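Local structure of E1 (Kluyveromyces marxianus, 3VX6) at residues 18-23 against 61-67; 42-48 against 76-82; 215-219 against 231-235; 8-12 against 151-155; 207-211 against 237-243. The protein forms the N-terminal part of Atg7, an E1-like enzyme that activates the ubiquitin-like proteins ATG12 and ATG8 for conjugation in autophagy and cytoplasm-to-vacuole transport. All blocks are in the same frame, centred on the assembly; numbering follows the deposited sequence.

Contact 1 (18-23 against 61-67); sequences FVDSSF and SLRDDSF
Strand residues Phe18 and Val19 pair in parallel with Ser61 and Leu62, and Leu62 is bonded at both ends of its backbone: its N donates to Phe18 O at 2.7 Å, and its O accepts from Asp20 N at 3.0 Å. Past the pair the first segment turns into helix 21-33, with Asp20 at the N-cap, and brings Phe23 against the second segment. With its CG anti to the backbone N (chi1 173°), the Phe23 ring lies alongside Leu62. Leu62 CD1 sits over one face in a CH-pi contact, 4.2 Å from the ring centroid. Phe67 takes the opposite face; the two ring planes are 20° apart but laterally displaced, with little overlap and centroids separated by 4.6 Å. Arg63 O meets the ring edge in its plane, 3.3 Å from Phe23 CD2. Leu62 CD1 also touches Val19 CG1 at 4.0 Å, and Met125 and Leu44 add further cover to Phe23. Nearer solvent, Ser22 OG stands 3.0 Å from Asp64 N. The chemistry is thus divided: backbone bonds set the short parallel pairing, while apolar packing on both faces of Phe23 probably restricts its rotation and ties the helix start to the strand and the loop after it.

Contact 2 (42-48 against 76-82); sequences KALYTQL and NIILKGY
Tyr45 and Lys80 face each other in a non-hydrogen-bonded antiparallel pair, their side chains side by side and pointing the same way. The extended lysine runs beside the phenol, its CD 3.6 Å from Tyr45 CE1. A water accepts from Lys80 NZ and also bonds Tyr45 OH. Tyr45 CG lies anti to its carbonyl carbon (chi1 -67°), which sets CD1 4.0 Å from Ile78 CG2, the two side chains crossing at about a right angle. A serine at this position lacks the ring, so the lysine's aliphatic run would probably lose its support and swing more freely, and Ile78 CG2 its neighbour. Farther along the same face, Ile78 CD1 packs on Gln47 CB at 3.5 Å, and the Gln47 and Asn76 amides meet with planes 35° apart, without a good hydrogen-bond angle. Strands 40-47 and 78-86 are antiparallel neighbours in a mixed sheet, and 78-86 in turn pairs in parallel with 123-130. Reciprocal backbone bonds join Leu44 with Gly81 and Thr46 with Leu79; Leu48 N adds one to Ile77 O at 2.6 Å. On the buried face Thr46 lies alongside Leu79, its OG1 bonded to Ser61 O, while Leu48 CD1 slants onto Leu79 CB at 3.6 Å.

Contact 3 (215-219 against 231-235); sequences TKNIL and YTICF
Phe235 presents the edge of its ring to Thr215, whose methyl CG2 lies near the ring plane 3.4 Å from CZ; the two side chains come from opposite directions. One face of the ring carries the CG2 methyl of Ile233, two residues back on the same strand, offset toward the rim, and the ring also meets that of Phe243 with planes about 30° apart. Tyr231, at the other end of the segment, comes closest with its CB, 4.0 Å from Leu219 CD2, which stands obliquely to the ring. That ring packs edge-to-face with Trp222, and its OH is hydrogen-bonded to Ser226 O and Arg228 N. Between the two aromatics, Ile233 is the middle point of contact. CG1 anti to the carbonyl carbon (chi1 -60°) and an extended chi2 carry CD1 out to the helix, where it touches Ile218 CG2 at 3.7 Å, Leu219 CD2 at 3.8 Å and Thr215 CG2 at 4.0 Å. The axes of residues 215-219 and 231-235 come within 10.4 Å, their directions 144° apart, as helix 215-225 links the parallel strands 198-202 and 231-236 in a beta-alpha-beta unit. No hydrogen bond spans the two segments, and Thr215 OG1 is satisfied by Ser212 O. The helix is therefore seated on this sheet face by buried hydrocarbon contact, with the polar groups at its margins bonded to other parts of the chain.

Contact 4 (8-12 against 151-155); sequences DLKFA and TYQII
Leu9 packs closely against Tyr152 and Ile154, whereas Asp8, beside it, meets Thr151 on the solvent side. Leu9 N donates to Tyr152 O at 2.6 Å, nearly in line with the carbonyl bond, the one hydrogen bond between the segments. With CG anti to the backbone N (chi1 169°), the leucine directs both methyls at the strand: CD1 lies against the CG1-CD1 end of Ile154, 3.4 Å from CG1, and CD2 approaches Tyr152 CB at 4.1 Å. Phe11 turns the edge of its ring toward the face of Tyr152 in an offset T-shaped pair, planes at 88° and centroids 5.7 Å apart, with CZ nearest Tyr152 CD2. A glycine in place of Leu9 would probably open a gap beside Ile154 and leave the backbone bond and Phe11 as the main ties at this point. Strand 151-159 is an outermost strand of a six-stranded mixed sheet; Thr151, Gln153 and Ile155 bond through their backbones to strand 243-250, and Tyr152 O serves the N-terminal segment. The touching parts of the two segments run 93° apart from end to end, so this segment does not extend the sheet. Helix 215-225 adds Lys216 and Leu219 against Tyr152. On the looser side, Asp8 OD1 rests 3.4 Å from Thr151 CG2 and forms a salt bridge with Lys10 NZ at 3.5 Å. Asp8 OD2 and Gln153 OE1 are both acceptors and make no bond with each other.

Contact 5 (207-211 against 237-243); sequences LKDIP and RSDESSF
Leu207 O is gripped by three donors: NH1 and NH2 of Arg237, each at 3.0 Å, and Ile210 N, which closes a type II turn from Leu207 to Ile210. The guanidinium comes end-on and the oxygen lies within 2° of its plane. Seen from the carbonyl, NH2 is in plane, but NH1 stands 53° above it. A bend at chi2 (92°) helps bring the arginine head there; NH1 also donates to Ser241 OG at 2.8 Å, and NH2 forms a salt bridge with Asp203, which probably holds the group's rotation and balances its charge. Phe243 sets its rim over one guanidinium face, CE1 3.8 Å above the plane. Asp209 lies over a face of that same ring: its CA makes a CH-pi contact 4.0 Å from the centroid, while OD1 sits 3.4 Å above the ring plane toward the rim. A water accepts from Asp209 N and donates to Asp209 OD1 and Ser241 O, bridging the segments. The contact thus joins the loop between strand 198-202 and helix 215-225 to the turn connecting the antiparallel strands 231-236 and 243-250, with Pro211 also bonding through its backbone to Ala12.

In the fold
The five contacts fall into two groups. Contacts 1 and 2 adjoin, centres 11 Å apart: Leu44 CD2 packs on Phe23 CE2 at 3.5 Å, and Ser66 O probably bonds Tyr45 N. Contacts 3, 4 and 5 form the second group, around helix 215-225 and its sheet. Leu219 and Lys216 of contact 3 touch Tyr152 of contact 4, Phe235 N probably bonds Phe243 O of contact 5, and Ala12 N probably bonds Pro211 O at 3.0 Å. The groups stay apart: contacts 2 and 5 come no nearer than about 9 Å between atoms, and the centres of contacts 1 and 4 are about 32 Å apart. The N-terminal chain spans both, passing from contact 4 to contact 1.

Contact 1 (18-23 against 61-67)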
# COMPACT_ATOMS: atom_id res chain seq x y z
N PHE A 18 -6.53 -6.04 9.75
CA PHE A 18 -7.40 -6.13 10.90
C PHE A 18 -8.76 -6.31 10.33
O PHE A 18 -9.46 -5.33 10.05
CB PHE A 18 -7.34 -4.86 11.74
CG PHE A 18 -6.28 -4.91 12.77
CD1 PHE A 18 -6.46 -5.69 13.91
CD2 PHE A 18 -5.08 -4.25 12.58
CE1 PHE A 18 -5.45 -5.82 14.85
CE2 PHE A 18 -4.07 -4.37 13.51
CZ PHE A 18 -4.25 -5.15 14.65
N VAL A 19 -9.12 -7.57 10.13
CA VAL A 19 -10.43 -7.86 9.58
C VAL A 19 -11.38 -8.27 10.68
O VAL A 19 -11.37 -9.40 11.16
CB VAL A 19 -10.34 -8.94 8.49
CG1 VAL A 19 -9.27 -8.56 7.48
CG2 VAL A 19 -10.00 -10.28 9.10
N ASP A 20 -12.19 -7.30 11.11
CA ASP A 20 -13.19 -7.56 12.12
C ASP A 20 -14.13 -8.59 11.50
O ASP A 20 -14.32 -8.60 10.27
CB ASP A 20 -13.97 -6.28 12.44
CG ASP A 20 -14.95 -6.46 13.59
OD1 ASP A 20 -15.84 -7.33 13.49
OD2 ASP A 20 -14.81 -5.74 14.61
N SER A 21 -14.70 -9.47 12.32
CA SER A 21 -15.61 -10.48 11.81
C SER A 21 -16.68 -9.79 10.97
O SER A 21 -17.25 -10.39 10.06
CB SER A 21 -16.25 -11.27 12.95
OG SER A 21 -17.15 -10.47 13.69
N SER A 22 -16.92 -8.51 11.27
CA SER A 22 -17.91 -7.72 10.56
C SER A 22 -17.58 -7.52 9.09
O SER A 22 -18.43 -7.10 8.30
CB SER A 22 -18.08 -6.35 11.22
OG SER A 22 -16.96 -5.53 10.98
N PHE A 23 -16.33 -7.79 8.72
CA PHE A 23 -15.89 -7.66 7.33
C PHE A 23 -16.32 -8.89 6.56
O PHE A 23 -16.79 -8.78 5.43
CB PHE A 23 -14.38 -7.54 7.25
CG PHE A 23 -13.85 -7.55 5.84
CD1 PHE A 23 -13.45 -8.74 5.25
CD2 PHE A 23 -13.77 -6.37 5.10
CE1 PHE A 23 -12.96 -8.75 3.96
CE2 PHE A 23 -13.29 -6.38 3.81
CZ PHE A 23 -12.88 -7.57 3.23
N SER A 61 -7.73 -1.55 8.62
CA SER A 61 -8.84 -2.08 9.40
C SER A 61 -10.06 -2.25 8.51
O SER A 61 -10.71 -1.29 8.10
CB SER A 61 -9.16 -1.17 10.58
OG SER A 61 -8.33 -1.52 11.68
N LEU A 62 -10.33 -3.50 8.20
CA LEU A 62 -11.43 -3.87 7.35
C LEU A 62 -12.58 -4.31 8.22
O LEU A 62 -12.54 -5.38 8.82
CB LEU A 62 -11.01 -4.99 6.41
CG LEU A 62 -9.86 -4.66 5.46
CD1 LEU A 62 -9.55 -5.86 4.59
CD2 LEU A 62 -10.24 -3.47 4.62
N ARG A 63 -13.60 -3.47 8.31
CA ARG A 63 -14.78 -3.77 9.10
C ARG A 63 -15.82 -3.98 8.03
O ARG A 63 -15.49 -4.20 6.87
CB ARG A 63 -15.16 -2.57 9.96
CG ARG A 63 -13.97 -1.80 10.52
CD ARG A 63 -14.40 -0.48 11.18
NE ARG A 63 -13.25 0.39 11.47
CZ ARG A 63 -12.21 0.06 12.23
NH1 ARG A 63 -12.13 -1.14 12.80
NH2 ARG A 63 -11.23 0.94 12.43
N ASP A 64 -17.09 -3.91 8.41
CA ASP A 64 -18.15 -4.08 7.44
C ASP A 64 -18.24 -2.86 6.52
O ASP A 64 -18.73 -2.97 5.39
CB ASP A 64 -19.49 -4.32 8.15
CG ASP A 64 -19.63 -3.53 9.44
OD1 ASP A 64 -20.58 -3.81 10.20
OD2 ASP A 64 -18.80 -2.63 9.70
N ASP A 65 -17.74 -1.72 6.99
CA ASP A 65 -17.77 -0.49 6.20
C ASP A 65 -16.69 -0.45 5.10
O ASP A 65 -16.81 0.32 4.14
CB ASP A 65 -17.62 0.73 7.11
CG ASP A 65 -16.30 0.74 7.88
OD1 ASP A 65 -16.23 0.10 8.96
OD2 ASP A 65 -15.34 1.37 7.39
N SER A 66 -15.67 -1.27 5.24
CA SER A 66 -14.58 -1.31 4.27
C SER A 66 -15.01 -1.54 2.83
O SER A 66 -14.18 -1.51 1.91
CB SER A 66 -13.56 -2.36 4.68
OG SER A 66 -12.86 -1.93 5.82
N PHE A 67 -16.30 -1.77 2.61
CA PHE A 67 -16.77 -2.02 1.27
C PHE A 67 -17.42 -0.80 0.65
O PHE A 67 -17.57 -0.72 -0.58
CB PHE A 67 -17.75 -3.18 1.27
CG PHE A 67 -17.08 -4.51 1.43
CD1 PHE A 67 -16.46 -5.12 0.35
CD2 PHE A 67 -17.05 -5.14 2.66
CE1 PHE A 67 -15.83 -6.35 0.49
CE2 PHE A 67 -16.43 -6.37 2.81
CZ PHE A 67 -15.82 -6.97 1.72

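Contact 2 (42-48 against 76-82)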
# COMPACT_ATOMS: atom_id res chain seq x y z
N LYS A 42 -14.24 -7.14 -5.39
CA LYS A 42 -14.77 -5.91 -4.81
C LYS A 42 -13.71 -4.88 -4.50
O LYS A 42 -12.55 -5.20 -4.28
CB LYS A 42 -15.52 -6.20 -3.50
CG LYS A 42 -17.04 -6.31 -3.60
CD LYS A 42 -17.50 -7.71 -3.92
CE LYS A 42 -19.02 -7.76 -4.10
NZ LYS A 42 -19.51 -9.15 -4.41
N ALA A 43 -14.12 -3.62 -4.47
CA ALA A 43 -13.21 -2.55 -4.14
C ALA A 43 -13.35 -2.35 -2.64
O ALA A 43 -14.46 -2.32 -2.12
CB ALA A 43 -13.58 -1.28 -4.87
N LEU A 44 -12.23 -2.25 -1.95
CA LEU A 44 -12.23 -2.04 -0.51
C LEU A 44 -11.88 -0.57 -0.27
O LEU A 44 -11.26 0.08 -1.10
CB LEU A 44 -11.21 -2.97 0.15
CG LEU A 44 -11.49 -4.46 -0.06
CD1 LEU A 44 -10.31 -5.30 0.38
CD2 LEU A 44 -12.74 -4.84 0.70
N TYR A 45 -12.32 -0.05 0.87
CA TYR A 45 -12.07 1.33 1.23
C TYR A 45 -11.85 1.32 2.71
O TYR A 45 -12.63 0.74 3.47
CB TYR A 45 -13.27 2.23 0.92
CG TYR A 45 -13.58 2.39 -0.55
CD1 TYR A 45 -12.82 3.23 -1.36
CD2 TYR A 45 -14.63 1.68 -1.15
CE1 TYR A 45 -13.08 3.36 -2.72
CE2 TYR A 45 -14.90 1.80 -2.51
CZ TYR A 45 -14.12 2.64 -3.29
OH TYR A 45 -14.36 2.76 -4.64
N THR A 46 -10.77 1.94 3.15
CA THR A 46 -10.53 1.98 4.56
C THR A 46 -9.96 3.34 4.80
O THR A 46 -9.06 3.79 4.09
CB THR A 46 -9.56 0.86 4.97
OG1 THR A 46 -9.42 0.85 6.40
CG2 THR A 46 -8.20 1.06 4.31
N GLN A 47 -10.54 4.04 5.76
CA GLN A 47 -10.05 5.37 6.09
C GLN A 47 -8.74 5.13 6.78
O GLN A 47 -8.67 4.48 7.82
CB GLN A 47 -11.01 6.09 7.03
CG GLN A 47 -10.47 7.38 7.57
CD GLN A 47 -11.49 8.09 8.41
OE1 GLN A 47 -11.18 8.59 9.49
NE2 GLN A 47 -12.73 8.15 7.92
N LEU A 48 -7.68 5.64 6.17
CA LEU A 48 -6.36 5.44 6.73
C LEU A 48 -6.20 6.26 7.99
O LEU A 48 -6.29 7.49 7.98
CB LEU A 48 -5.30 5.81 5.69
CG LEU A 48 -4.40 4.65 5.22
CD1 LEU A 48 -5.21 3.39 5.04
CD2 LEU A 48 -3.72 5.04 3.91
N ASN A 76 -10.68 13.04 5.44
CA ASN A 76 -9.63 12.10 5.81
C ASN A 76 -9.07 11.36 4.59
O ASN A 76 -9.58 11.50 3.48
CB ASN A 76 -10.15 11.08 6.83
CG ASN A 76 -10.08 11.61 8.25
OD1 ASN A 76 -10.76 12.57 8.59
ND2 ASN A 76 -9.26 10.98 9.08
N ILE A 77 -8.02 10.59 4.81
CA ILE A 77 -7.40 9.85 3.73
C ILE A 77 -8.02 8.46 3.59
O ILE A 77 -7.99 7.65 4.51
CB ILE A 77 -5.87 9.72 3.96
CG1 ILE A 77 -5.22 11.10 3.76
CG2 ILE A 77 -5.28 8.67 3.03
CD1 ILE A 77 -3.75 11.14 4.06
N ILE A 78 -8.60 8.21 2.43
CA ILE A 78 -9.25 6.94 2.18
C ILE A 78 -8.42 6.12 1.21
O ILE A 78 -8.17 6.54 0.08
CB ILE A 78 -10.65 7.15 1.59
CG1 ILE A 78 -11.47 8.06 2.51
CG2 ILE A 78 -11.31 5.80 1.35
CD1 ILE A 78 -11.55 7.59 3.95
N LEU A 79 -7.98 4.94 1.65
CA LEU A 79 -7.18 4.08 0.80
C LEU A 79 -8.05 3.10 0.03
O LEU A 79 -8.87 2.40 0.62
CB LEU A 79 -6.16 3.28 1.61
CG LEU A 79 -5.24 2.48 0.69
CD1 LEU A 79 -4.51 3.47 -0.22
CD2 LEU A 79 -4.27 1.65 1.49
N LYS A 80 -7.88 3.06 -1.28
CA LYS A 80 -8.67 2.15 -2.08
C LYS A 80 -7.92 0.85 -2.27
O LYS A 80 -6.78 0.83 -2.72
CB LYS A 80 -9.01 2.76 -3.45
CG LYS A 80 -10.01 1.93 -4.26
CD LYS A 80 -10.64 2.76 -5.36
CE LYS A 80 -11.65 1.96 -6.17
NZ LYS A 80 -12.41 2.81 -7.14
N GLY A 81 -8.57 -0.25 -1.90
CA GLY A 81 -7.97 -1.55 -2.05
C GLY A 81 -8.87 -2.38 -2.92
O GLY A 81 -9.87 -1.87 -3.44
N TYR A 82 -8.54 -3.65 -3.09
CA TYR A 82 -9.35 -4.53 -3.91
C TYR A 82 -9.40 -5.91 -3.30
O TYR A 82 -8.42 -6.41 -2.75
CB TYR A 82 -8.79 -4.58 -5.35
CG TYR A 82 -8.79 -3.23 -6.04
CD1 TYR A 82 -9.99 -2.61 -6.42
CD2 TYR A 82 -7.59 -2.52 -6.22
CE1 TYR A 82 -10.00 -1.31 -6.96
CE2 TYR A 82 -7.59 -1.23 -6.75
CZ TYR A 82 -8.78 -0.62 -7.12
OH TYR A 82 -8.75 0.67 -7.61
O HOH W 1 -13.30 5.09 -6.51

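Contact 3 (215-219 against 231-235)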
# COMPACT_ATOMS: atom_id res chain seq x y z
N THR A 215 7.34 1.98 -0.26
CA THR A 215 8.25 3.02 -0.72
C THR A 215 8.96 2.62 -2.03
O THR A 215 9.38 3.48 -2.82
CB THR A 215 9.34 3.31 0.32
OG1 THR A 215 8.74 3.57 1.60
CG2 THR A 215 10.18 4.52 -0.09
N LYS A 216 9.11 1.32 -2.23
CA LYS A 216 9.77 0.81 -3.41
C LYS A 216 9.03 1.22 -4.64
O LYS A 216 9.63 1.47 -5.68
CB LYS A 216 9.82 -0.71 -3.35
CG LYS A 216 10.81 -1.28 -2.34
CD LYS A 216 10.79 -2.81 -2.36
CE LYS A 216 11.78 -3.38 -1.37
NZ LYS A 216 11.17 -4.66 -0.89
N ASN A 217 7.71 1.23 -4.51
CA ASN A 217 6.82 1.65 -5.57
C ASN A 217 7.27 3.06 -5.99
O ASN A 217 7.67 3.29 -7.13
CB ASN A 217 5.38 1.69 -5.03
CG ASN A 217 4.93 0.34 -4.49
OD1 ASN A 217 5.76 -0.54 -4.21
ND2 ASN A 217 3.63 0.17 -4.35
N ILE A 218 7.24 4.00 -5.04
CA ILE A 218 7.64 5.37 -5.33
C ILE A 218 8.98 5.38 -6.05
O ILE A 218 9.10 5.92 -7.16
CB ILE A 218 7.75 6.21 -4.03
CG1 ILE A 218 6.39 6.21 -3.30
CG2 ILE A 218 8.23 7.62 -4.36
CD1 ILE A 218 6.41 6.79 -1.90
N LEU A 219 9.98 4.76 -5.44
CA LEU A 219 11.30 4.69 -6.05
C LEU A 219 11.26 4.13 -7.45
O LEU A 219 11.75 4.75 -8.39
CB LEU A 219 12.22 3.83 -5.19
CG LEU A 219 12.51 4.51 -3.86
CD1 LEU A 219 13.14 3.54 -2.90
CD2 LEU A 219 13.40 5.71 -4.12
N TYR A 231 17.19 10.03 -5.29
CA TYR A 231 15.77 10.34 -5.12
C TYR A 231 15.53 10.69 -3.67
O TYR A 231 15.90 9.93 -2.78
CB TYR A 231 14.92 9.14 -5.48
CG TYR A 231 15.13 8.70 -6.89
CD1 TYR A 231 14.37 9.24 -7.92
CD2 TYR A 231 16.12 7.77 -7.21
CE1 TYR A 231 14.60 8.88 -9.23
CE2 TYR A 231 16.36 7.41 -8.53
CZ TYR A 231 15.60 7.96 -9.52
OH TYR A 231 15.85 7.63 -10.83
N THR A 232 14.89 11.82 -3.43
CA THR A 232 14.62 12.23 -2.06
C THR A 232 13.17 12.06 -1.70
O THR A 232 12.29 12.48 -2.44
CB THR A 232 15.01 13.70 -1.85
OG1 THR A 232 16.43 13.84 -1.99
CG2 THR A 232 14.57 14.15 -0.47
N ILE A 233 12.91 11.45 -0.56
CA ILE A 233 11.54 11.22 -0.13
C ILE A 233 11.32 11.59 1.32
O ILE A 233 12.05 11.14 2.21
CB ILE A 233 11.15 9.75 -0.30
CG1 ILE A 233 11.29 9.35 -1.77
CG2 ILE A 233 9.74 9.53 0.23
CD1 ILE A 233 11.14 7.87 -2.01
N CYS A 234 10.32 12.43 1.56
CA CYS A 234 9.97 12.85 2.92
C CYS A 234 8.95 11.86 3.47
O CYS A 234 7.89 11.67 2.90
CB CYS A 234 9.36 14.25 2.91
SG CYS A 234 10.48 15.53 2.36
N PHE A 235 9.28 11.23 4.59
CA PHE A 235 8.39 10.26 5.20
C PHE A 235 7.72 10.88 6.41
O PHE A 235 8.31 10.97 7.48
CB PHE A 235 9.17 9.01 5.59
CG PHE A 235 9.77 8.30 4.40
CD1 PHE A 235 8.96 7.58 3.53
CD2 PHE A 235 11.14 8.36 4.14
CE1 PHE A 235 9.50 6.94 2.40
CE2 PHE A 235 11.69 7.73 3.02
CZ PHE A 235 10.87 7.02 2.15

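Contact 4 (8-12 against 151-155)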
# COMPACT_ATOMS: atom_id res chain seq x y z
N ASP A 8 22.16 -1.21 3.57
CA ASP A 8 20.92 -1.32 2.75
C ASP A 8 19.72 -0.70 3.47
O ASP A 8 19.75 -0.47 4.68
CB ASP A 8 20.62 -2.80 2.42
CG ASP A 8 20.75 -3.12 0.91
OD1 ASP A 8 20.44 -4.27 0.52
OD2 ASP A 8 21.16 -2.25 0.12
N LEU A 9 18.67 -0.43 2.69
CA LEU A 9 17.44 0.15 3.21
C LEU A 9 16.40 -0.96 3.32
O LEU A 9 16.12 -1.63 2.33
CB LEU A 9 16.92 1.24 2.28
CG LEU A 9 15.51 1.76 2.56
CD1 LEU A 9 15.46 2.37 3.94
CD2 LEU A 9 15.12 2.77 1.50
N LYS A 10 15.85 -1.14 4.51
CA LYS A 10 14.85 -2.18 4.73
C LYS A 10 13.46 -1.56 4.77
O LYS A 10 13.29 -0.39 5.08
CB LYS A 10 15.13 -2.93 6.04
CG LYS A 10 16.55 -3.45 6.14
CD LYS A 10 16.93 -4.24 4.89
CE LYS A 10 18.44 -4.47 4.81
NZ LYS A 10 18.84 -5.12 3.52
N PHE A 11 12.46 -2.37 4.46
CA PHE A 11 11.10 -1.88 4.44
C PHE A 11 10.21 -2.72 5.34
O PHE A 11 10.27 -3.94 5.31
CB PHE A 11 10.59 -1.89 3.01
CG PHE A 11 11.51 -1.22 2.04
CD1 PHE A 11 11.35 0.12 1.71
CD2 PHE A 11 12.55 -1.93 1.46
CE1 PHE A 11 12.22 0.74 0.81
CE2 PHE A 11 13.42 -1.32 0.57
CZ PHE A 11 13.25 0.02 0.25
N ALA A 12 9.40 -2.06 6.15
CA ALA A 12 8.50 -2.78 7.04
C ALA A 12 7.31 -3.26 6.23
O ALA A 12 6.97 -2.68 5.20
CB ALA A 12 8.01 -1.85 8.15
N THR A 151 18.06 -3.02 -5.11
CA THR A 151 18.27 -2.84 -3.69
C THR A 151 18.30 -1.33 -3.52
O THR A 151 18.42 -0.58 -4.50
CB THR A 151 19.58 -3.49 -3.25
OG1 THR A 151 20.42 -3.70 -4.40
CG2 THR A 151 19.31 -4.84 -2.60
N TYR A 152 18.17 -0.86 -2.28
CA TYR A 152 18.16 0.58 -2.04
C TYR A 152 18.93 0.94 -0.80
O TYR A 152 18.80 0.28 0.23
CB TYR A 152 16.73 1.08 -1.85
CG TYR A 152 15.77 0.60 -2.89
CD1 TYR A 152 15.44 1.40 -3.97
CD2 TYR A 152 15.20 -0.68 -2.81
CE1 TYR A 152 14.56 0.95 -4.95
CE2 TYR A 152 14.33 -1.14 -3.79
CZ TYR A 152 14.02 -0.31 -4.86
OH TYR A 152 13.17 -0.73 -5.85
N GLN A 153 19.71 2.01 -0.90
CA GLN A 153 20.48 2.54 0.21
C GLN A 153 19.96 3.95 0.43
O GLN A 153 19.67 4.66 -0.53
CB GLN A 153 21.97 2.67 -0.13
CG GLN A 153 22.83 1.47 0.21
CD GLN A 153 23.33 0.77 -1.04
OE1 GLN A 153 22.75 -0.24 -1.46
NE2 GLN A 153 24.38 1.31 -1.65
N ILE A 154 19.82 4.33 1.68
CA ILE A 154 19.39 5.68 1.98
C ILE A 154 20.72 6.42 2.02
O ILE A 154 21.54 6.17 2.90
CB ILE A 154 18.69 5.80 3.35
CG1 ILE A 154 17.26 5.23 3.26
CG2 ILE A 154 18.64 7.26 3.80
CD1 ILE A 154 16.46 5.37 4.54
N ILE A 155 20.95 7.28 1.05
CA ILE A 155 22.17 8.06 1.01
C ILE A 155 22.14 9.09 2.12
O ILE A 155 23.16 9.39 2.72
CB ILE A 155 22.34 8.77 -0.33
CG1 ILE A 155 22.63 7.74 -1.41
CG2 ILE A 155 23.45 9.80 -0.24
CD1 ILE A 155 23.75 6.77 -1.06

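Contact 5 (207-211 against 237-243)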
# COMPACT_ATOMS: atom_id res chain seq x y z
N LEU A 207 7.82 2.76 12.10
CA LEU A 207 9.08 2.17 12.52
C LEU A 207 10.16 3.20 12.28
O LEU A 207 10.17 3.87 11.25
CB LEU A 207 9.37 0.90 11.71
CG LEU A 207 8.59 -0.34 12.16
CD1 LEU A 207 9.02 -1.52 11.32
CD2 LEU A 207 8.87 -0.63 13.64
N LYS A 208 11.07 3.35 13.24
CA LYS A 208 12.13 4.33 13.09
C LYS A 208 12.94 4.10 11.82
O LYS A 208 13.58 3.07 11.64
CB LYS A 208 13.05 4.29 14.32
N ASP A 209 12.86 5.08 10.92
CA ASP A 209 13.57 5.11 9.65
C ASP A 209 13.36 3.96 8.71
O ASP A 209 14.08 3.80 7.72
CB ASP A 209 15.06 5.31 9.89
CG ASP A 209 15.36 6.65 10.52
OD1 ASP A 209 14.64 7.63 10.19
OD2 ASP A 209 16.30 6.73 11.33
N ILE A 210 12.37 3.13 9.00
CA ILE A 210 12.10 2.03 8.10
C ILE A 210 10.77 2.38 7.48
O ILE A 210 9.74 2.38 8.15
CB ILE A 210 12.04 0.67 8.82
CG1 ILE A 210 13.41 0.37 9.44
CG2 ILE A 210 11.67 -0.43 7.83
CD1 ILE A 210 13.50 -1.00 10.05
N PRO A 211 10.79 2.76 6.21
CA PRO A 211 9.56 3.12 5.53
C PRO A 211 8.86 1.84 5.13
O PRO A 211 9.49 0.77 5.06
CB PRO A 211 10.06 3.92 4.33
CG PRO A 211 11.29 3.18 3.96
CD PRO A 211 11.95 2.91 5.30
N ARG A 237 5.15 11.17 9.52
CA ARG A 237 4.52 10.34 10.53
C ARG A 237 3.92 11.21 11.63
O ARG A 237 4.53 12.18 12.08
CB ARG A 237 5.53 9.37 11.15
CG ARG A 237 5.88 8.12 10.34
CD ARG A 237 7.10 8.30 9.44
NE ARG A 237 7.56 7.03 8.88
CZ ARG A 237 8.31 6.15 9.53
NH1 ARG A 237 8.70 6.39 10.78
NH2 ARG A 237 8.68 5.02 8.94
N SER A 238 2.72 10.88 12.08
CA SER A 238 2.11 11.65 13.15
C SER A 238 2.88 11.23 14.42
O SER A 238 2.77 11.84 15.48
CB SER A 238 0.62 11.30 13.27
OG SER A 238 0.44 9.90 13.38
N ASP A 239 3.69 10.20 14.24
CA ASP A 239 4.51 9.58 15.27
C ASP A 239 5.68 10.39 15.86
O ASP A 239 6.18 10.04 16.93
CB ASP A 239 5.07 8.28 14.69
CG ASP A 239 5.55 7.32 15.74
OD1 ASP A 239 6.53 6.59 15.48
OD2 ASP A 239 4.94 7.29 16.83
N GLU A 240 6.11 11.44 15.17
CA GLU A 240 7.28 12.24 15.58
C GLU A 240 8.45 11.58 14.87
O GLU A 240 9.58 12.07 14.88
CB GLU A 240 7.55 12.17 17.09
CG GLU A 240 6.47 12.74 17.97
CD GLU A 240 6.09 14.14 17.55
OE1 GLU A 240 6.98 15.02 17.58
OE2 GLU A 240 4.91 14.36 17.19
N SER A 241 8.16 10.43 14.25
CA SER A 241 9.16 9.66 13.52
C SER A 241 9.34 10.11 12.07
O SER A 241 10.13 9.51 11.34
CB SER A 241 8.77 8.18 13.52
OG SER A 241 7.60 7.97 12.75
N SER A 242 8.61 11.14 11.66
CA SER A 242 8.71 11.65 10.28
C SER A 242 10.14 12.06 9.92
O SER A 242 10.80 12.81 10.65
CB SER A 242 7.76 12.82 10.06
OG SER A 242 7.32 13.37 11.30
N PHE A 243 10.62 11.54 8.79
CA PHE A 243 11.97 11.84 8.32
C PHE A 243 12.03 11.93 6.80
O PHE A 243 11.24 11.30 6.10
CB PHE A 243 12.94 10.75 8.77
CG PHE A 243 12.73 9.43 8.06
CD1 PHE A 243 11.61 8.64 8.34
CD2 PHE A 243 13.66 8.98 7.12
CE1 PHE A 243 11.42 7.44 7.68
CE2 PHE A 243 13.47 7.77 6.45
CZ PHE A 243 12.35 6.99 6.73
O HOH W 2 11.89 7.41 11.60